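Local coordinates for protein caprin-2 (Danio rerio, PDB 4OUS) that probably takes part in canonical Wnt signalling through a C1q domain that assembles into a calcium-binding trimer, at residues 19-24 against 112-117; 25-30 against 108-113; 58-63 against 91-96. The protein carries 1 engineered substitution. All blocks are in the same frame, centred on the assembly; numbering follows the deposited sequence. Where two conformers were deposited one is given.

From the N terminus, residues 19-24 come first and pair with 112-117 in interaction 1, the outermost closure, spanning 87 intervening residues. The chain then runs straight into 25-30, which meets 108-113 in interaction 2 and closes a slightly shorter loop within the first; the two ends overlap on strand 107-114, sharing Leu-112 and His-113. Residues 58-63 and 91-96 form interaction 3, nested inside the loops closed by the other two. Interaction 1 lies in the sheet containing 107-114 and interaction 3 in the opposing five-stranded sheet, while interaction 2 accompanies the crossing between sheets. Ile-59 links the contacts within the sandwich, packing on Ile-117, Phe-27 and Leu-110.

Interaction 1 of 3, residues 19-24 against 112-117; sequences GTLDQP and LHRGAI
A G1 beta bulge joins residues 19-24 to the strand ending at Arg-114: Asp-22 and Gln-23 both face Leu-112 across an antiparallel pairing. Asp-22 takes a left-handed backbone conformation, and its N donates to His-113 O at 3.1 Å. Gln-23 and Leu-112 form the hydrogen-bonded pair, with Leu-112 N reaching Gln-23 O at 2.8 Å and Gln-23 N returning a bond to Leu-112 O. A water also donates to Leu-112 O and to Thr-20 O, tying the preceding loop to the same carbonyl.

At the bulge the carboxylate of Asp-22 lies alongside the ring of His-113, whose CG is anti to its backbone N (chi1 170°), both side chains pointing the same way. ND1 of His-113 donates to Asp-22 OD1 at 2.7 Å, nearly in the ring plane but 31° out of the carboxylate plane, on its syn side. This bond would favour one ring rotation. CG of Arg-114 lies 3.5 Å above one face of the ring, toward the rim. On the other side of strand 107-114, His-113 and Arg-114 both face Tyr-69 in a classic bulge, within a sheet of the C1q beta sandwich. Beyond the chain, Trp-122 of the second subunit meets the His-113 ring edge-to-face. At the exposed margin, Leu-21 lies beside Arg-114, its CD2 3.6 Å from Arg-114 CG, while Leu-21 CB rests 3.3 Å from His-113 O.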
# COMPACT_ATOMS: atom_id res chain seq x y z
N GLY A 19 19.22 12.00 -14.48
CA GLY A 19 19.79 13.30 -14.82
C GLY A 19 18.91 14.15 -15.71
O GLY A 19 19.29 15.26 -16.09
N THR A 20 17.74 13.62 -16.04
CA THR A 20 16.70 14.33 -16.78
C THR A 20 15.37 14.05 -16.10
O THR A 20 15.10 12.91 -15.72
CB THR A 20 16.65 13.89 -18.26
OG1 THR A 20 17.93 14.08 -18.86
CG2 THR A 20 15.61 14.68 -19.02
N LEU A 21 14.53 15.07 -15.94
CA LEU A 21 13.25 14.90 -15.27
C LEU A 21 12.27 14.11 -16.15
O LEU A 21 12.46 13.99 -17.36
CB LEU A 21 12.65 16.26 -14.91
CG LEU A 21 13.13 16.94 -13.63
CD1 LEU A 21 14.62 17.27 -13.65
CD2 LEU A 21 12.31 18.19 -13.36
N ASP A 22 11.23 13.57 -15.51
CA ASP A 22 10.11 12.94 -16.22
C ASP A 22 10.53 11.77 -17.11
O ASP A 22 10.28 11.75 -18.32
CB ASP A 22 9.33 13.97 -17.04
CG ASP A 22 8.41 14.81 -16.17
OD1 ASP A 22 8.05 14.36 -15.07
OD2 ASP A 22 8.01 15.91 -16.62
N GLN A 23 11.15 10.77 -16.49
CA GLN A 23 11.59 9.57 -17.18
C GLN A 23 10.80 8.35 -16.73
O GLN A 23 10.50 8.20 -15.55
CB GLN A 23 13.07 9.32 -16.93
CG GLN A 23 13.95 10.43 -17.42
CD GLN A 23 13.80 10.65 -18.91
OE1 GLN A 23 13.96 9.72 -19.71
NE2 GLN A 23 13.47 11.88 -19.30
N PRO A 24 10.51 7.43 -17.66
CA PRO A 24 9.89 6.17 -17.25
C PRO A 24 10.85 5.34 -16.39
O PRO A 24 12.07 5.39 -16.59
CB PRO A 24 9.59 5.48 -18.58
CG PRO A 24 10.64 6.00 -19.50
CD PRO A 24 10.86 7.43 -19.09
N LEU A 112 9.29 8.78 -13.08
CA LEU A 112 10.12 9.51 -12.15
C LEU A 112 10.06 10.97 -12.54
O LEU A 112 10.72 11.39 -13.49
CB LEU A 112 11.56 8.98 -12.17
CG LEU A 112 12.54 9.67 -11.23
CD1 LEU A 112 12.07 9.58 -9.79
CD2 LEU A 112 13.93 9.08 -11.39
N HIS A 113 9.21 11.73 -11.87
CA HIS A 113 9.08 13.14 -12.20
C HIS A 113 10.33 13.90 -11.76
O HIS A 113 10.97 14.57 -12.58
CB HIS A 113 7.82 13.71 -11.55
CG HIS A 113 7.74 15.20 -11.63
ND1 HIS A 113 7.70 15.88 -12.83
CD2 HIS A 113 7.72 16.15 -10.66
CE1 HIS A 113 7.65 17.18 -12.59
NE2 HIS A 113 7.65 17.37 -11.28
N ARG A 114 10.68 13.78 -10.48
CA ARG A 114 11.89 14.35 -9.91
C ARG A 114 12.44 13.39 -8.87
O ARG A 114 11.69 12.58 -8.31
CB ARG A 114 11.62 15.71 -9.25
CG ARG A 114 11.24 16.83 -10.23
CD ARG A 114 11.14 18.19 -9.53
NE ARG A 114 12.42 18.53 -8.90
CZ ARG A 114 12.57 19.11 -7.72
NH1 ARG A 114 11.52 19.48 -7.00
NH2 ARG A 114 13.79 19.32 -7.24
N GLY A 115 13.73 13.50 -8.60
CA GLY A 115 14.37 12.70 -7.57
C GLY A 115 15.13 11.53 -8.16
O GLY A 115 15.37 11.46 -9.37
N ALA A 116 15.53 10.62 -7.28
CA ALA A 116 16.33 9.47 -7.66
C ALA A 116 15.93 8.29 -6.79
O ALA A 116 15.55 8.47 -5.63
CB ALA A 116 17.82 9.77 -7.52
N ILE A 117 16.01 7.09 -7.37
CA ILE A 117 15.48 5.88 -6.77
C ILE A 117 16.57 4.93 -6.29
O ILE A 117 17.54 4.68 -7.00
CB ILE A 117 14.58 5.13 -7.78
CG1 ILE A 117 13.43 6.04 -8.21
CG2 ILE A 117 14.09 3.80 -7.23
CD1 ILE A 117 12.55 5.47 -9.30
O HOH W 1 13.55 11.44 -13.90

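Interaction 2 of 3, residues 25-30 against 108-113; sequences IAFDLL and VWLRLH
The Phe-27 ring meets Leu-110 obliquely, CZ of the phenylalanine lying 3.8 Å from CD1 of the leucine, and the two side chains cross at about a right angle. At the ring's edge, in its plane, sits a water near CE1. Phe-27 has its CG anti to the carbonyl carbon (chi1 -72°), which places the ring root beside its own backbone N. The ring also touches Ala-10 and Arg-12 of strand 7-12 and Ile-59 of strand 51-60.

The water at the phenyl edge also bridges the backbones. It donates to Ile-25 O and accepts from Leu-110 N, 2.8 Å from each, while Ile-25 N donates directly to Leu-110 O at 2.9 Å, nearly along the C=O axis. One direct bond and one water-mediated link thus join Ile-25 to Leu-110 where the chain, just past strand 23-24, draws away from strand 107-114. Residues 25-30 pass from the sheet of strand 23-24 to strand 29-34 in the opposing sheet, a crossing between the two layers of the jelly-roll sandwich of the C1q/TNF fold.

Ile-25 points its side chain at strand 107-114. Its CD1 lies 3.8 Å from Leu-110 CB and also comes close to Leu-112 N. Ile-25 CG1 lies 3.8 Å from Leu-112 CB, and the side chain so spans two residues whose side chains enter the interior. Leu-110 also touches Leu-72, Phe-57 and Ile-59, and Leu-112 packs on Leu-68 and Phe-16. Arg-111, directed away from Ile-25, bonds through NE to Asn-71 OD1 and packs on Trp-122 of the second subunit.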
# COMPACT_ATOMS: atom_id res chain seq x y z
N ILE A 25 10.29 4.58 -15.46
CA ILE A 25 11.10 3.77 -14.56
C ILE A 25 11.06 2.31 -14.98
O ILE A 25 10.02 1.65 -14.90
CB ILE A 25 10.61 3.89 -13.10
CG1 ILE A 25 10.62 5.35 -12.64
CG2 ILE A 25 11.46 3.02 -12.18
CD1 ILE A 25 9.71 5.61 -11.45
N ALA A 26 12.20 1.80 -15.43
CA ALA A 26 12.34 0.38 -15.72
C ALA A 26 12.44 -0.42 -14.42
O ALA A 26 12.94 0.08 -13.41
CB ALA A 26 13.58 0.14 -16.58
N PHE A 27 11.96 -1.66 -14.44
CA PHE A 27 12.10 -2.55 -13.29
C PHE A 27 12.71 -3.85 -13.78
O PHE A 27 12.09 -4.56 -14.56
CB PHE A 27 10.75 -2.83 -12.61
CG PHE A 27 10.20 -1.65 -11.85
CD1 PHE A 27 9.51 -0.65 -12.49
CD2 PHE A 27 10.39 -1.56 -10.48
CE1 PHE A 27 9.02 0.43 -11.79
CE2 PHE A 27 9.90 -0.49 -9.77
CZ PHE A 27 9.22 0.51 -10.43
N ASP A 28 13.92 -4.16 -13.32
CA ASP A 28 14.69 -5.27 -13.88
C ASP A 28 14.27 -6.65 -13.39
O ASP A 28 14.47 -7.65 -14.09
CB ASP A 28 16.18 -5.06 -13.59
CG ASP A 28 16.46 -4.94 -12.10
OD1 ASP A 28 16.22 -3.85 -11.54
OD2 ASP A 28 16.90 -5.94 -11.49
N LEU A 29 13.70 -6.71 -12.18
CA LEU A 29 13.42 -7.99 -11.55
C LEU A 29 11.93 -8.23 -11.48
O LEU A 29 11.15 -7.32 -11.17
CB LEU A 29 14.05 -8.02 -10.16
CG LEU A 29 13.94 -9.34 -9.40
CD1 LEU A 29 15.19 -9.55 -8.57
CD2 LEU A 29 12.71 -9.37 -8.51
N LEU A 30 11.52 -9.47 -11.74
CA LEU A 30 10.13 -9.88 -11.60
C LEU A 30 9.99 -11.10 -10.70
O LEU A 30 10.72 -12.08 -10.85
CB LEU A 30 9.53 -10.20 -12.97
CG LEU A 30 9.15 -9.00 -13.84
CD1 LEU A 30 9.02 -9.42 -15.29
CD2 LEU A 30 7.84 -8.40 -13.35
N VAL A 108 0.29 1.07 -18.58
CA VAL A 108 0.39 1.65 -17.25
C VAL A 108 1.84 1.53 -16.81
O VAL A 108 2.47 0.49 -17.00
CB VAL A 108 -0.57 0.94 -16.26
CG1 VAL A 108 -0.39 1.49 -14.86
CG2 VAL A 108 -2.02 1.10 -16.72
N TRP A 109 2.38 2.62 -16.26
CA TRP A 109 3.81 2.70 -15.98
C TRP A 109 4.06 3.76 -14.93
O TRP A 109 3.18 4.58 -14.65
CB TRP A 109 4.60 3.00 -17.27
CG TRP A 109 4.11 4.19 -18.07
CD1 TRP A 109 2.98 4.26 -18.84
CD2 TRP A 109 4.77 5.47 -18.19
NE1 TRP A 109 2.89 5.50 -19.43
CE2 TRP A 109 3.97 6.26 -19.04
CE3 TRP A 109 5.94 6.01 -17.66
CZ2 TRP A 109 4.32 7.57 -19.38
CZ3 TRP A 109 6.28 7.31 -17.99
CH2 TRP A 109 5.47 8.07 -18.84
N LEU A 110 5.24 3.73 -14.32
CA LEU A 110 5.62 4.74 -13.35
C LEU A 110 6.61 5.71 -13.95
O LEU A 110 7.58 5.32 -14.62
CB LEU A 110 6.24 4.10 -12.10
CG LEU A 110 5.35 3.15 -11.31
CD1 LEU A 110 6.12 2.62 -10.11
CD2 LEU A 110 4.07 3.82 -10.85
N ARG A 111 6.37 6.99 -13.70
CA ARG A 111 7.23 8.07 -14.12
C ARG A 111 7.98 8.65 -12.93
O ARG A 111 7.37 9.00 -11.91
CB ARG A 111 6.41 9.17 -14.81
CG ARG A 111 7.27 10.28 -15.39
CD ARG A 111 6.45 11.25 -16.21
NE ARG A 111 5.60 12.08 -15.38
CZ ARG A 111 4.90 13.11 -15.84
NH1 ARG A 111 4.94 13.40 -17.14
NH2 ARG A 111 4.16 13.84 -15.02
N LEU A 112 9.29 8.78 -13.08
CA LEU A 112 10.12 9.51 -12.15
C LEU A 112 10.06 10.97 -12.54
O LEU A 112 10.72 11.39 -13.49
CB LEU A 112 11.56 8.98 -12.17
CG LEU A 112 12.54 9.67 -11.23
CD1 LEU A 112 12.07 9.58 -9.79
CD2 LEU A 112 13.93 9.08 -11.39
N HIS A 113 9.21 11.73 -11.87
CA HIS A 113 9.08 13.14 -12.20
C HIS A 113 10.33 13.90 -11.76
O HIS A 113 10.97 14.57 -12.58
CB HIS A 113 7.82 13.71 -11.55
CG HIS A 113 7.74 15.20 -11.63
ND1 HIS A 113 7.70 15.88 -12.83
CD2 HIS A 113 7.72 16.15 -10.66
CE1 HIS A 113 7.65 17.18 -12.59
NE2 HIS A 113 7.65 17.37 -11.28
O HOH W 2 7.20 1.75 -14.58

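Interaction 3 of 3, residues 58-63 against 91-96; sequences HILKLA and HETASN
His-91 turns the edge of its imidazole to Lys-61 and one face to Ala-63. ND1 donates to Lys-61 O at 2.8 Å, nearly straight (170°), with the acceptor in the ring plane and the donor in the carbonyl plane, a geometry that would hold the ring in one rotation. Ala-63 CB lies over the face in a CH-pi contact, 4.0 Å from the centroid of the His-91 ring and displaced toward the rim. Leu-60 crosses His-91 and Thr-93 obliquely; its CD1 reaches Thr-93 OG1 at 3.3 Å and His-91 CB at 3.8 Å.

These residues continue an antiparallel pairing of strands 51-60 and 93-102 in the five-stranded sheet of the C1q beta sandwich, where 93-102 is the outermost strand within the chain. Ile-59 and Ala-94 exchange two backbone bonds as the hydrogen-bonded pair, flanked by the non-hydrogen-bonded pairs His-58/Ser-95 and Leu-60/Thr-93. Just past them, Lys-61 N donates to Glu-92 O at 2.8 Å.

Lys-61 CD lies 3.8 Å from Glu-92 CB, and the chain bends at chi3 and chi4 (-61° and -66°), which turns NZ back to Leu-62 O, with Val-66 O as its second acceptor. The carboxylate of Glu-92 turns away: OE1 accepts from Thr-93 N, and OE2 binds the calcium ion together with Glu-92 of both neighbouring subunits, whereas Glu-92 N is buried without a partner in the model. At the other end, Ser-95 CB lies obliquely to the His-58 ring, 3.5 Å from CD2 of His-58, and ND1 of His-58 is hydrogen-bonded to His-97 of the third subunit.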
# COMPACT_ATOMS: atom_id res chain seq x y z
N HIS A 58 5.72 1.12 -4.38
CA HIS A 58 6.48 1.61 -3.24
C HIS A 58 7.87 1.93 -3.74
O HIS A 58 8.57 1.01 -4.17
CB HIS A 58 6.57 0.56 -2.13
CG HIS A 58 5.28 0.32 -1.41
ND1 HIS A 58 4.32 -0.56 -1.84
CD2 HIS A 58 4.82 0.85 -0.25
CE1 HIS A 58 3.31 -0.55 -0.98
NE2 HIS A 58 3.60 0.29 -0.01
N ILE A 59 8.28 3.20 -3.71
CA ILE A 59 9.56 3.58 -4.28
C ILE A 59 10.42 4.27 -3.22
O ILE A 59 10.02 5.29 -2.67
CB ILE A 59 9.38 4.52 -5.50
CG1 ILE A 59 8.43 3.90 -6.55
CG2 ILE A 59 10.72 4.87 -6.11
CD1 ILE A 59 8.92 2.64 -7.20
N LEU A 60 11.60 3.71 -2.94
CA LEU A 60 12.50 4.29 -1.96
C LEU A 60 13.43 5.28 -2.64
O LEU A 60 14.05 4.94 -3.66
CB LEU A 60 13.31 3.19 -1.27
CG LEU A 60 14.11 3.63 -0.04
CD1 LEU A 60 13.18 3.88 1.14
CD2 LEU A 60 15.18 2.60 0.32
N LYS A 61 13.54 6.49 -2.10
CA LYS A 61 14.43 7.50 -2.70
C LYS A 61 15.86 7.37 -2.21
O LYS A 61 16.11 6.85 -1.12
CB LYS A 61 13.92 8.91 -2.41
CG LYS A 61 14.11 9.39 -0.97
CD LYS A 61 13.42 10.73 -0.69
CE LYS A 61 13.95 11.87 -1.55
NZ LYS A 61 15.36 12.20 -1.25
N LEU A 62 16.79 7.85 -3.03
CA LEU A 62 18.16 8.04 -2.57
C LEU A 62 18.18 9.09 -1.47
O LEU A 62 17.36 10.02 -1.44
CB LEU A 62 19.08 8.48 -3.71
CG LEU A 62 19.26 7.51 -4.88
CD1 LEU A 62 20.39 7.98 -5.79
CD2 LEU A 62 19.55 6.11 -4.37
N ALA A 63 19.15 8.95 -0.58
CA ALA A 63 19.35 9.88 0.53
C ALA A 63 20.11 11.10 0.04
O ALA A 63 21.28 11.31 0.38
CB ALA A 63 20.07 9.20 1.68
N HIS A 91 16.67 8.20 3.50
CA HIS A 91 15.76 7.52 2.60
C HIS A 91 14.32 7.77 3.07
O HIS A 91 14.06 8.02 4.25
CB HIS A 91 16.04 6.03 2.55
CG HIS A 91 17.44 5.69 2.13
ND1 HIS A 91 17.90 5.85 0.84
CD2 HIS A 91 18.49 5.21 2.85
CE1 HIS A 91 19.16 5.48 0.78
NE2 HIS A 91 19.54 5.08 1.98
N GLU A 92 13.42 7.71 2.11
CA GLU A 92 12.00 7.93 2.32
C GLU A 92 11.27 7.22 1.20
O GLU A 92 11.87 6.98 0.15
CB GLU A 92 11.63 9.41 2.33
CG GLU A 92 11.12 10.01 3.63
CD GLU A 92 9.73 9.50 4.01
OE1 GLU A 92 9.32 8.38 3.61
OE2 GLU A 92 8.96 10.29 4.61
N THR A 93 9.99 6.93 1.39
CA THR A 93 9.26 6.08 0.46
C THR A 93 8.06 6.81 -0.12
O THR A 93 7.22 7.35 0.62
CB THR A 93 8.79 4.79 1.16
OG1 THR A 93 9.92 4.18 1.80
CG2 THR A 93 8.17 3.82 0.18
N ALA A 94 7.98 6.82 -1.45
CA ALA A 94 6.85 7.35 -2.19
C ALA A 94 5.98 6.19 -2.64
O ALA A 94 6.45 5.32 -3.39
CB ALA A 94 7.32 8.17 -3.38
N SER A 95 4.73 6.15 -2.20
CA SER A 95 3.85 5.03 -2.50
C SER A 95 2.44 5.49 -2.82
O SER A 95 1.99 6.54 -2.33
CB SER A 95 3.82 4.03 -1.34
OG SER A 95 3.26 4.60 -0.17
N ASN A 96 1.75 4.72 -3.64
CA ASN A 96 0.33 4.92 -3.87
C ASN A 96 -0.24 3.66 -4.51
O ASN A 96 0.44 2.63 -4.63
CB ASN A 96 0.05 6.17 -4.72
CG ASN A 96 -1.24 6.87 -4.31
OD1 ASN A 96 -2.20 6.22 -3.90
ND2 ASN A 96 -1.26 8.19 -4.42
O HOH W 3 2.39 2.73 1.71